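Local structure of putative surface-anchored fimbrial subunit (Corynebacterium diphtheriae, 3HTL) at residues A[313-318]-A[398-403]; A[326-331]-A[394-399]. The protein probably forms the shaft of a cell-surface pilus, its copies joined covalently end to end as in other backbone pilins of Gram-positive bacteria. All coordinates share one frame; numbering follows the deposited sequence.

Overall arrangement
Both contacts belong to the C-terminal domain; interaction 2 uses strand 391-398 itself, interaction 1 the loop that follows it. Interaction 1 (313-318 with 398-403) is a surface contact at the far tip of the molecule, where the end of strand 302-315 meets that loop, and it rests on an aromatic pair. Interaction 2 (326-331 with 394-399) is larger and partly buried. It pairs two antiparallel strands through backbone hydrogen bonds, interrupted by a beta bulge. The two share A398 and T399, and T399 OG1 binds a sodium ion. They meet chiefly at K313, which is bonded covalently to N432: K313 CE packs 3.4 Å from E396 OE2 and also lies against A326 and F328.

Interaction 1. Residues A[313-318]-A[398-403]; sequences KSFDGN and ATASGY. With NA (sodium ion), chain C.
F315 drives one edge of its ring into a face of Y403, a T-shaped stack at the end of the C-terminal domain, whose Lys-Asn isopeptide bond fits a CnaB-type beta sandwich. The ring centres are 5.0 Å apart and the planes stand at 70°. F315 CD2 sits over the centre of the tyrosine ring, while F315 CB lies 3.7 Å from Y403 CZ. With CG anti to its carbonyl carbon (chi1 -69°), F315 reaches from the end of strand 302-315 to the loop after strand 391-398. This is the tightly packed side. F315 CE2 also touches A400 CB at 3.6 Å, and T399 OG1 meets the phenyl ring at its edge. That hydroxyl turns to the sodium ion as well, completing with N432 OD1 and E404 O the protein's ligands to the metal.

The other side is looser. The type I' turn F315-N318 exposes G317 and N318 to solvent, and the type II turn A400-Y403 does the same for S401 and G402. From within the first turn D316 reaches the tyrosine that ends the second, its OD2 3.2 Å from Y403 CE2 at the ring edge; Y403 OH and D316 OD2, 3.5 Å apart, make at best a weak hydrogen bond. K313 NZ, joined to N432 CG, lies above one face of the phenyl ring toward its rim and donates to S314 O at 3.1 Å.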
loop_
_atom_site.group_PDB
_atom_site.type_symbol
_atom_site.label_atom_id
_atom_site.label_comp_id
_atom_site.label_asym_id
_atom_site.label_seq_id
_atom_site.Cartn_x
_atom_site.Cartn_y
_atom_site.Cartn_z
ATOM N N LYS A 313 33.487 19.263 15.709
ATOM C CA LYS A 313 34.248 20.515 15.728
ATOM C C LYS A 313 35.300 20.455 16.822
ATOM O O LYS A 313 35.012 20.008 17.922
ATOM C CB LYS A 313 33.319 21.670 16.028
ATOM C CG LYS A 313 33.967 23.026 15.927
ATOM C CD LYS A 313 34.198 23.366 14.500
ATOM C CE LYS A 313 34.456 24.800 14.370
ATOM N NZ LYS A 313 35.850 25.009 14.826
ATOM N N SER A 314 36.500 20.911 16.493
ATOM C CA SER A 314 37.566 21.062 17.467
ATOM C C SER A 314 38.106 22.494 17.364
ATOM O O SER A 314 37.819 23.204 16.405
ATOM C CB SER A 314 38.654 20.010 17.218
ATOM O OG SER A 314 39.172 20.092 15.886
ATOM N N PHE A 315 38.835 22.909 18.390
ATOM C CA PHE A 315 39.495 24.210 18.436
ATOM C C PHE A 315 40.965 23.962 18.818
ATOM O O PHE A 315 41.265 23.528 19.921
ATOM C CB PHE A 315 38.780 25.118 19.435
ATOM C CG PHE A 315 37.403 25.537 19.001
ATOM C CD1 PHE A 315 36.287 24.780 19.330
ATOM C CD2 PHE A 315 37.218 26.697 18.261
ATOM C CE1 PHE A 315 35.019 25.166 18.951
ATOM C CE2 PHE A 315 35.946 27.087 17.858
ATOM C CZ PHE A 315 34.840 26.308 18.197
ATOM N N ASP A 316 41.865 24.189 17.856
ATOM C CA ASP A 316 43.279 23.768 17.917
ATOM C C ASP A 316 43.509 22.341 18.388
ATOM O O ASP A 316 44.374 22.060 19.229
ATOM C CB ASP A 316 44.138 24.781 18.690
ATOM C CG ASP A 316 44.487 25.967 17.843
ATOM O OD1 ASP A 316 45.378 25.819 16.990
ATOM O OD2 ASP A 316 43.831 27.020 17.975
ATOM N N GLY A 317 42.731 21.437 17.807
ATOM C CA GLY A 317 42.880 20.007 18.051
ATOM C C GLY A 317 42.295 19.545 19.365
ATOM O O GLY A 317 42.442 18.395 19.717
ATOM N N ASN A 318 41.631 20.449 20.079
ATOM C CA ASN A 318 40.981 20.128 21.344
ATOM C C ASN A 318 39.461 20.080 21.234
ATOM O O ASN A 318 38.849 20.756 20.408
ATOM C CB ASN A 318 41.352 21.160 22.399
ATOM C CG ASN A 318 42.749 20.980 22.928
ATOM O OD1 ASN A 318 43.050 19.991 23.591
ATOM N ND2 ASN A 318 43.605 21.948 22.660
ATOM N N ALA A 398 29.276 31.572 12.922
ATOM C CA ALA A 398 29.853 32.070 14.164
ATOM C C ALA A 398 30.867 31.058 14.656
ATOM O O ALA A 398 30.815 29.873 14.290
ATOM C CB ALA A 398 28.781 32.279 15.168
ATOM N N THR A 399 31.802 31.528 15.471
ATOM C CA THR A 399 32.856 30.679 15.994
ATOM C C THR A 399 33.230 31.165 17.402
ATOM O O THR A 399 32.488 31.924 17.965
ATOM C CB THR A 399 34.040 30.601 15.051
ATOM O OG1 THR A 399 34.980 29.630 15.533
ATOM C CG2 THR A 399 34.748 31.976 14.871
ATOM N N ALA A 400 34.324 30.679 17.967
ATOM C CA ALA A 400 34.685 31.050 19.338
ATOM C C ALA A 400 35.516 32.345 19.291
ATOM O O ALA A 400 36.037 32.711 18.233
ATOM C CB ALA A 400 35.438 29.940 19.998
ATOM N N SER A 401 35.636 33.046 20.417
ATOM C CA SER A 401 36.422 34.293 20.409
ATOM C C SER A 401 37.890 33.973 20.150
ATOM O O SER A 401 38.429 32.982 20.663
ATOM C CB SER A 401 36.209 35.129 21.678
ATOM O OG SER A 401 35.987 34.336 22.824
ATOM N N GLY A 402 38.514 34.773 19.284
ATOM C CA GLY A 402 39.899 34.547 18.898
ATOM C C GLY A 402 40.179 33.621 17.740
ATOM O O GLY A 402 41.330 33.499 17.333
ATOM N N TYR A 403 39.147 32.964 17.196
ATOM C CA TYR A 403 39.301 32.092 16.044
ATOM C C TYR A 403 38.767 32.778 14.780
ATOM O O TYR A 403 37.943 33.676 14.877
ATOM C CB TYR A 403 38.557 30.756 16.282
ATOM C CG TYR A 403 39.235 29.913 17.327
ATOM C CD1 TYR A 403 38.967 30.088 18.666
ATOM C CD2 TYR A 403 40.190 28.970 16.963
ATOM C CE1 TYR A 403 39.649 29.317 19.648
ATOM C CE2 TYR A 403 40.864 28.204 17.925
ATOM C CZ TYR A 403 40.587 28.392 19.254
ATOM O OH TYR A 403 41.250 27.614 20.200
HETATM NA NA NA C . 36.537 29.187 13.410
#

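Interaction 2. Residues A[326-331]-A[394-399]; sequences ATFQLH and LVETAT. With NA (sodium ion), chain C.
The F328 ring lies obliquely against E396, F328 CE1 3.7 Å from E396 CB, with the ring and carboxylate planes only 23° apart; L394 CB approaches the ring at CD1. Farther along, the imidazole of H331 also meets its neighbour obliquely, H331 CD2 lying 3.7 Å from V395 CG2, while its ND1 is hydrogen-bonded to D343. Extended from a CG anti to the backbone N (chi1 -175°), E396 carries its carboxylate past F328 to K313, near the isopeptide bond, a placement consistent with the acidic residue beside that bond in related pilin domains. L406 N donates to E396 OE1.

Q329 and V395 form a hydrogen-bonded antiparallel pair, with V395 N 2.9 Å from Q329 O. Then comes a classic bulge: T397 and A398 both face T327. T397 N donates to T327 O at 2.8 Å. A weak bond runs from A398 N to T327 O at 3.5 Å, and T327 N returns a bond to A398 O.

Strands 327-333 and 391-398 are the two central strands of a four-stranded antiparallel sheet, flanked by strands 354-355 and 410-412. The face bearing F328, L330 and L394 packs on I311 of strand 302-315 and on L364 and I367 of strand 361-375.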
loop_
_atom_site.group_PDB
_atom_site.type_symbol
_atom_site.label_atom_id
_atom_site.label_comp_id
_atom_site.label_asym_id
_atom_site.label_seq_id
_atom_site.Cartn_x
_atom_site.Cartn_y
_atom_site.Cartn_z
ATOM N N ALA A 326 30.513 26.988 17.963
ATOM C CA ALA A 326 30.410 27.472 16.594
ATOM C C ALA A 326 29.037 27.141 16.043
ATOM O O ALA A 326 28.363 26.218 16.513
ATOM C CB ALA A 326 31.482 26.859 15.715
ATOM N N THR A 327 28.637 27.910 15.031
ATOM C CA THR A 327 27.316 27.796 14.453
ATOM C C THR A 327 27.471 27.634 12.934
ATOM O O THR A 327 28.287 28.299 12.301
ATOM C CB THR A 327 26.454 29.046 14.784
ATOM O OG1 THR A 327 26.395 29.220 16.207
ATOM C CG2 THR A 327 25.037 28.913 14.247
ATOM N N PHE A 328 26.709 26.695 12.388
ATOM C CA PHE A 328 26.659 26.432 10.966
ATOM C C PHE A 328 25.240 26.487 10.390
ATOM O O PHE A 328 24.214 26.244 11.073
ATOM C CB PHE A 328 27.230 25.057 10.665
ATOM C CG PHE A 328 28.640 24.902 11.076
ATOM C CD1 PHE A 328 29.654 25.080 10.164
ATOM C CD2 PHE A 328 28.959 24.554 12.389
ATOM C CE1 PHE A 328 30.947 24.926 10.526
ATOM C CE2 PHE A 328 30.274 24.414 12.760
ATOM C CZ PHE A 328 31.265 24.600 11.837
ATOM N N GLN A 329 25.207 26.809 9.104
ATOM C CA GLN A 329 23.997 26.689 8.307
ATOM C C GLN A 329 24.246 25.749 7.161
ATOM O O GLN A 329 25.348 25.702 6.624
ATOM C CB GLN A 329 23.552 28.073 7.830
ATOM C CG GLN A 329 22.944 28.846 8.996
ATOM C CD GLN A 329 22.193 30.099 8.602
ATOM O OE1 GLN A 329 22.743 30.998 7.959
ATOM N NE2 GLN A 329 20.951 30.193 9.054
ATOM N N LEU A 330 23.216 24.983 6.804
ATOM C CA LEU A 330 23.290 24.032 5.716
ATOM C C LEU A 330 22.765 24.678 4.424
ATOM O O LEU A 330 21.716 25.293 4.430
ATOM C CB LEU A 330 22.463 22.798 6.059
ATOM C CG LEU A 330 22.540 21.618 5.068
ATOM C CD1 LEU A 330 23.919 21.043 4.991
ATOM C CD2 LEU A 330 21.504 20.556 5.485
ATOM N N HIS A 331 23.492 24.480 3.338
ATOM C CA HIS A 331 23.221 25.155 2.075
ATOM C C HIS A 331 23.425 24.161 0.911
ATOM O O HIS A 331 23.864 23.012 1.110
ATOM C CB HIS A 331 24.167 26.363 1.939
ATOM C CG HIS A 331 23.695 27.599 2.641
ATOM N ND1 HIS A 331 22.713 28.423 2.123
ATOM C CD2 HIS A 331 24.089 28.172 3.810
ATOM C CE1 HIS A 331 22.511 29.439 2.944
ATOM N NE2 HIS A 331 23.329 29.308 3.982
ATOM N N LEU A 394 28.221 23.398 4.195
ATOM C CA LEU A 394 28.032 24.067 5.447
ATOM C C LEU A 394 28.723 25.429 5.411
ATOM O O LEU A 394 29.844 25.568 4.910
ATOM C CB LEU A 394 28.626 23.230 6.599
ATOM C CG LEU A 394 27.962 21.873 6.862
ATOM C CD1 LEU A 394 28.870 20.919 7.709
ATOM C CD2 LEU A 394 26.633 22.082 7.556
ATOM N N VAL A 395 28.033 26.419 5.931
ATOM C CA VAL A 395 28.602 27.748 6.089
ATOM C C VAL A 395 28.732 28.040 7.571
ATOM O O VAL A 395 27.758 27.939 8.306
ATOM C CB VAL A 395 27.700 28.798 5.424
ATOM C CG1 VAL A 395 28.121 30.230 5.829
ATOM C CG2 VAL A 395 27.755 28.644 3.909
ATOM N N GLU A 396 29.934 28.408 8.006
ATOM C CA GLU A 396 30.160 28.704 9.426
ATOM C C GLU A 396 29.810 30.149 9.654
ATOM O O GLU A 396 30.425 31.032 9.049
ATOM C CB GLU A 396 31.613 28.450 9.823
ATOM C CG GLU A 396 31.839 28.626 11.325
ATOM C CD GLU A 396 33.255 28.288 11.755
ATOM O OE1 GLU A 396 34.229 28.764 11.138
ATOM O OE2 GLU A 396 33.390 27.569 12.765
ATOM N N THR A 397 28.810 30.387 10.488
ATOM C CA THR A 397 28.287 31.733 10.719
ATOM C C THR A 397 28.811 32.390 11.991
ATOM O O THR A 397 28.779 33.606 12.115
ATOM C CB THR A 397 26.767 31.757 10.768
ATOM O OG1 THR A 397 26.272 30.886 11.806
ATOM C CG2 THR A 397 26.176 31.372 9.412
ATOM N N ALA A 398 29.276 31.572 12.922
ATOM C CA ALA A 398 29.853 32.070 14.164
ATOM C C ALA A 398 30.867 31.058 14.656
ATOM O O ALA A 398 30.815 29.873 14.290
ATOM C CB ALA A 398 28.781 32.279 15.168
ATOM N N THR A 399 31.802 31.528 15.471
ATOM C CA THR A 399 32.856 30.679 15.994
ATOM C C THR A 399 33.230 31.165 17.402
ATOM O O THR A 399 32.488 31.924 17.965
ATOM C CB THR A 399 34.040 30.601 15.051
ATOM O OG1 THR A 399 34.980 29.630 15.533
ATOM C CG2 THR A 399 34.748 31.976 14.871
HETATM NA NA NA C . 36.537 29.187 13.410
#